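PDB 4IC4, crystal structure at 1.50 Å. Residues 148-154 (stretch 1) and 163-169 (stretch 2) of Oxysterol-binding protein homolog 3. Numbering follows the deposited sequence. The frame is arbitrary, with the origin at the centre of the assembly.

Stretch 1 (148-154) PPVFAFF
Stretch 2 (163-169) SYTVTPS

Two neighbouring strands of one chain run antiparallel here, their N-to-C directions 155° apart and their axes 4.7 Å apart at closest approach. The register pairs F151 with V166, A152 with T165, F153 with Y164 and F154 with S163, at CA-CA distances of 5.3, 4.5, 5.0 and 4.6 Å. The wide pairs are the hydrogen-bonded ones, and the narrow pairs lie between or beyond them.

Stretch 1 opens with P148, which follows a cis peptide bond and has phi/psi of -81/163; its ring makes no close contact with stretch 2. P149 (-68/131, C-gamma endo like P148) has no amide hydrogen to offer but keeps its carbonyl. T167, in the m rotamer, donates from OG1 to P149 O at 2.8 Å, so a side chain supplies the bond at this end of the ladder.

V150 (-136/129, t) lies nearest T167, CA to CA 4.8 Å. Its CG2 sits 3.4 Å from T167 OG1, and its CG1 packs 3.7 Å from CG2 of T165, also m. The backbone closes up too, with V150 CA 3.5 Å from V166 O in a CA-H...O contact.

F151 (-119/134) forms the straightest pair of bonds: F151 N to V166 O and V166 N to F151 O, both 2.9 Å, with angles at hydrogen of 167° and 169°. F151 is m with chi2 -76°, which brings CE2 to 3.6 Å from CD of P168 (-69/146, C-gamma exo), an atom at the ring edge. F151 CB also meets CG1 of V166 (-134/146, p) at 4.1 Å.

A152 (-112/138) turns its methyl to the sheet face shared with T165, F154 and S163. At this narrow pair the backbones meet through CA-H...O contacts: A152 CA to Y164 O and T165 CA to F151 O, each 3.4 Å.

F153 (-132/143) repeats the hydrogen-bonded pattern less linearly. F153 N reaches Y164 O at 2.8 Å and 151°, and Y164 N returns to F153 O at 3.0 Å and 143°. F153 is m with chi2 -101°, Y164 (-158/127) is t with chi2 33°, and their CB atoms lie 4.1 Å apart. F153 CE2 reaches diagonally to V166 CG1 at 4.0 Å, joining successive pairs on the face that carries F151, F153, Y164 and V166.

F154 (-142/113, t, chi2 50°) faces S163 (-119/149, p) as a non-hydrogen-bonded pair; its ring makes no close contact across, and S163 CA lies 3.4 Å from F153 O in a CA-H...O contact. The rule is alternation: F151, F153, Y164 and V166 pack together on one face, while on the other A152 and F154 meet T165 and S163 with no apolar contact between the paired side chains.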

ATOM      1  N   PRO A 148      16.781   7.940  -2.140  1.00 20.10           N
ATOM      2  CA  PRO A 148      15.980   6.981  -1.372  1.00 18.92           C
ATOM      3  C   PRO A 148      14.793   6.503  -2.206  1.00 16.46           C
ATOM      4  O   PRO A 148      14.443   7.125  -3.204  1.00 17.59           O
ATOM      5  CB  PRO A 148      15.538   7.804  -0.173  1.00 20.60           C
ATOM      6  CG  PRO A 148      15.297   9.138  -0.794  1.00 21.14           C
ATOM      7  CD  PRO A 148      16.506   9.318  -1.692  1.00 22.33           C
ATOM      8  N   PRO A 149      14.160   5.393  -1.804  1.00 15.54           N
ATOM      9  CA  PRO A 149      13.015   4.902  -2.574  1.00 13.79           C
ATOM     10  C   PRO A 149      11.823   5.845  -2.482  1.00 12.37           C
ATOM     11  O   PRO A 149      11.435   6.268  -1.393  1.00 13.19           O
ATOM     12  CB  PRO A 149      12.723   3.554  -1.933  1.00 13.76           C
ATOM     13  CG  PRO A 149      13.093   3.794  -0.498  1.00 17.38           C
ATOM     14  CD  PRO A 149      14.411   4.531  -0.634  1.00 17.64           C
ATOM     15  N   VAL A 150      11.253   6.181  -3.633  1.00 11.07           N
ATOM     16  CA  VAL A 150      10.088   7.051  -3.678  1.00  9.70           C
ATOM     17  C   VAL A 150       9.105   6.438  -4.661  1.00  9.77           C
ATOM     18  O   VAL A 150       9.466   6.106  -5.792  1.00  9.31           O
ATOM     19  CB  VAL A 150      10.441   8.483  -4.148  1.00 10.04           C
ATOM     20  CG1 VAL A 150       9.181   9.339  -4.198  1.00 11.44           C
ATOM     21  CG2 VAL A 150      11.451   9.110  -3.197  1.00 12.61           C
ATOM     22  N   PHE A 151       7.865   6.281  -4.214  1.00  7.82           N
ATOM     23  CA  PHE A 151       6.816   5.701  -5.040  1.00  8.47           C
ATOM     24  C   PHE A 151       5.696   6.717  -5.231  1.00  8.80           C
ATOM     25  O   PHE A 151       5.260   7.369  -4.276  1.00  8.83           O
ATOM     26  CB  PHE A 151       6.278   4.438  -4.365  1.00  7.89           C
ATOM     27  CG  PHE A 151       7.348   3.460  -3.979  1.00  8.26           C
ATOM     28  CD1 PHE A 151       7.965   2.666  -4.942  1.00  9.08           C
ATOM     29  CD2 PHE A 151       7.758   3.346  -2.655  1.00  9.73           C
ATOM     30  CE1 PHE A 151       8.979   1.770  -4.591  1.00  9.88           C
ATOM     31  CE2 PHE A 151       8.774   2.451  -2.292  1.00 10.45           C
ATOM     32  CZ  PHE A 151       9.384   1.663  -3.265  1.00  9.03           C
ATOM     33  N   ALA A 152       5.232   6.856  -6.469  1.00  7.48           N
ATOM     34  CA  ALA A 152       4.165   7.801  -6.782  1.00  8.18           C
ATOM     35  C   ALA A 152       2.906   7.054  -7.180  1.00  8.44           C
ATOM     36  O   ALA A 152       2.970   6.070  -7.925  1.00  8.24           O
ATOM     37  CB  ALA A 152       4.607   8.734  -7.904  1.00  8.25           C
ATOM     38  N   PHE A 153       1.768   7.525  -6.677  1.00  7.53           N
ATOM     39  CA  PHE A 153       0.469   6.909  -6.946  1.00  8.17           C
ATOM     40  C   PHE A 153      -0.574   7.937  -7.353  1.00  9.24           C
ATOM     41  O   PHE A 153      -0.602   9.049  -6.826  1.00  8.99           O
ATOM     42  CB  PHE A 153      -0.068   6.201  -5.696  1.00  8.59           C
ATOM     43  CG  PHE A 153       0.752   5.029  -5.252  1.00  9.23           C
ATOM     44  CD1 PHE A 153       0.355   3.729  -5.554  1.00 12.50           C
ATOM     45  CD2 PHE A 153       1.933   5.224  -4.547  1.00 10.72           C
ATOM     46  CE1 PHE A 153       1.132   2.639  -5.160  1.00 12.26           C
ATOM     47  CE2 PHE A 153       2.713   4.141  -4.151  1.00 13.29           C
ATOM     48  CZ  PHE A 153       2.310   2.849  -4.461  1.00 12.88           C
ATOM     49  N   PHE A 154      -1.435   7.551  -8.285  1.00  8.20           N
ATOM     50  CA  PHE A 154      -2.533   8.400  -8.725  1.00  9.09           C
ATOM     51  C   PHE A 154      -3.733   7.497  -8.964  1.00  8.73           C
ATOM     52  O   PHE A 154      -3.718   6.666  -9.871  1.00  9.44           O
ATOM     53  CB  PHE A 154      -2.187   9.153 -10.011  1.00 10.34           C
ATOM     54  CG  PHE A 154      -3.267  10.105 -10.464  1.00 10.92           C
ATOM     55  CD1 PHE A 154      -3.828  11.014  -9.570  1.00 11.68           C
ATOM     56  CD2 PHE A 154      -3.709  10.102 -11.782  1.00 13.36           C
ATOM     57  CE1 PHE A 154      -4.817  11.910  -9.987  1.00 13.74           C
ATOM     58  CE2 PHE A 154      -4.696  10.994 -12.210  1.00 14.03           C
ATOM     59  CZ  PHE A 154      -5.249  11.900 -11.307  1.00 13.79           C
ATOM     60  N   SER A 163      -3.769  11.364  -4.811  1.00 10.34           N
ATOM     61  CA  SER A 163      -2.365  11.386  -5.197  1.00 10.82           C
ATOM     62  C   SER A 163      -1.544  11.069  -3.951  1.00 10.14           C
ATOM     63  O   SER A 163      -1.942  11.392  -2.827  1.00 11.92           O
ATOM     64  CB  SER A 163      -1.991  12.760  -5.748  1.00 12.43           C
ATOM     65  OG  SER A 163      -2.211  13.763  -4.772  1.00 19.67           O
ATOM     66  N   TYR A 164      -0.394  10.439  -4.153  1.00  9.26           N
ATOM     67  CA  TYR A 164       0.445  10.046  -3.034  1.00  8.25           C
ATOM     68  C   TYR A 164       1.883   9.862  -3.487  1.00  9.57           C
ATOM     69  O   TYR A 164       2.146   9.154  -4.450  1.00 11.86           O
ATOM     70  CB  TYR A 164      -0.110   8.731  -2.468  1.00  8.18           C
ATOM     71  CG  TYR A 164       0.447   8.217  -1.146  1.00  9.41           C
ATOM     72  CD1 TYR A 164       0.875   9.091  -0.134  1.00 10.04           C
ATOM     73  CD2 TYR A 164       0.397   6.845  -0.856  1.00 10.98           C
ATOM     74  CE1 TYR A 164       1.221   8.603   1.131  1.00 10.17           C
ATOM     75  CE2 TYR A 164       0.740   6.354   0.396  1.00 11.57           C
ATOM     76  CZ  TYR A 164       1.144   7.232   1.387  1.00 11.36           C
ATOM     77  OH  TYR A 164       1.430   6.728   2.639  1.00 10.40           O
ATOM     78  N   THR A 165       2.804  10.532  -2.806  1.00  8.72           N
ATOM     79  CA  THR A 165       4.234  10.409  -3.081  1.00  9.71           C
ATOM     80  C   THR A 165       4.742   9.895  -1.746  1.00 10.40           C
ATOM     81  O   THR A 165       4.671  10.599  -0.733  1.00 11.47           O
ATOM     82  CB  THR A 165       4.876  11.765  -3.427  1.00  8.77           C
ATOM     83  OG1 THR A 165       4.334  12.244  -4.666  1.00 11.35           O
ATOM     84  CG2 THR A 165       6.378  11.612  -3.564  1.00 10.69           C
ATOM     85  N   VAL A 166       5.263   8.674  -1.734  1.00  9.93           N
ATOM     86  CA  VAL A 166       5.675   8.084  -0.475  1.00 10.71           C
ATOM     87  C   VAL A 166       7.028   7.393  -0.424  1.00 10.07           C
ATOM     88  O   VAL A 166       7.482   6.780  -1.394  1.00  8.80           O
ATOM     89  CB  VAL A 166       4.596   7.084  -0.025  1.00 10.42           C
ATOM     90  CG1 VAL A 166       4.455   5.980  -1.071  1.00 11.98           C
ATOM     91  CG2 VAL A 166       4.944   6.489   1.313  1.00 12.30           C
ATOM     92  N   THR A 167       7.658   7.499   0.737  1.00 10.80           N
ATOM     93  CA  THR A 167       8.941   6.871   1.000  1.00 11.67           C
ATOM     94  C   THR A 167       8.801   6.088   2.294  1.00 13.01           C
ATOM     95  O   THR A 167       8.649   6.681   3.363  1.00 11.18           O
ATOM     96  CB  THR A 167      10.066   7.908   1.185  1.00 12.65           C
ATOM     97  OG1 THR A 167      10.342   8.541  -0.068  1.00 14.20           O
ATOM     98  CG2 THR A 167      11.341   7.229   1.694  1.00 14.60           C
ATOM     99  N   PRO A 168       8.812   4.748   2.215  1.00 12.70           N
ATOM    100  CA  PRO A 168       8.691   3.947   3.436  1.00 13.44           C
ATOM    101  C   PRO A 168       9.964   4.135   4.249  1.00 13.86           C
ATOM    102  O   PRO A 168      11.042   4.311   3.684  1.00 16.16           O
ATOM    103  CB  PRO A 168       8.554   2.521   2.905  1.00 13.84           C
ATOM    104  CG  PRO A 168       7.894   2.722   1.563  1.00 13.30           C
ATOM    105  CD  PRO A 168       8.649   3.907   1.014  1.00 13.24           C
ATOM    106  N   SER A 169       9.842   4.118   5.570  1.00 16.67           N
ATOM    107  CA  SER A 169      11.013   4.281   6.421  1.00 18.09           C
ATOM    108  C   SER A 169      10.912   3.322   7.593  1.00 19.69           C
ATOM    109  O   SER A 169       9.822   2.874   7.950  1.00 16.62           O
ATOM    110  CB  SER A 169      11.117   5.719   6.935  1.00 19.53           C
ATOM    111  OG  SER A 169      10.130   5.985   7.912  1.00 22.49           O
TER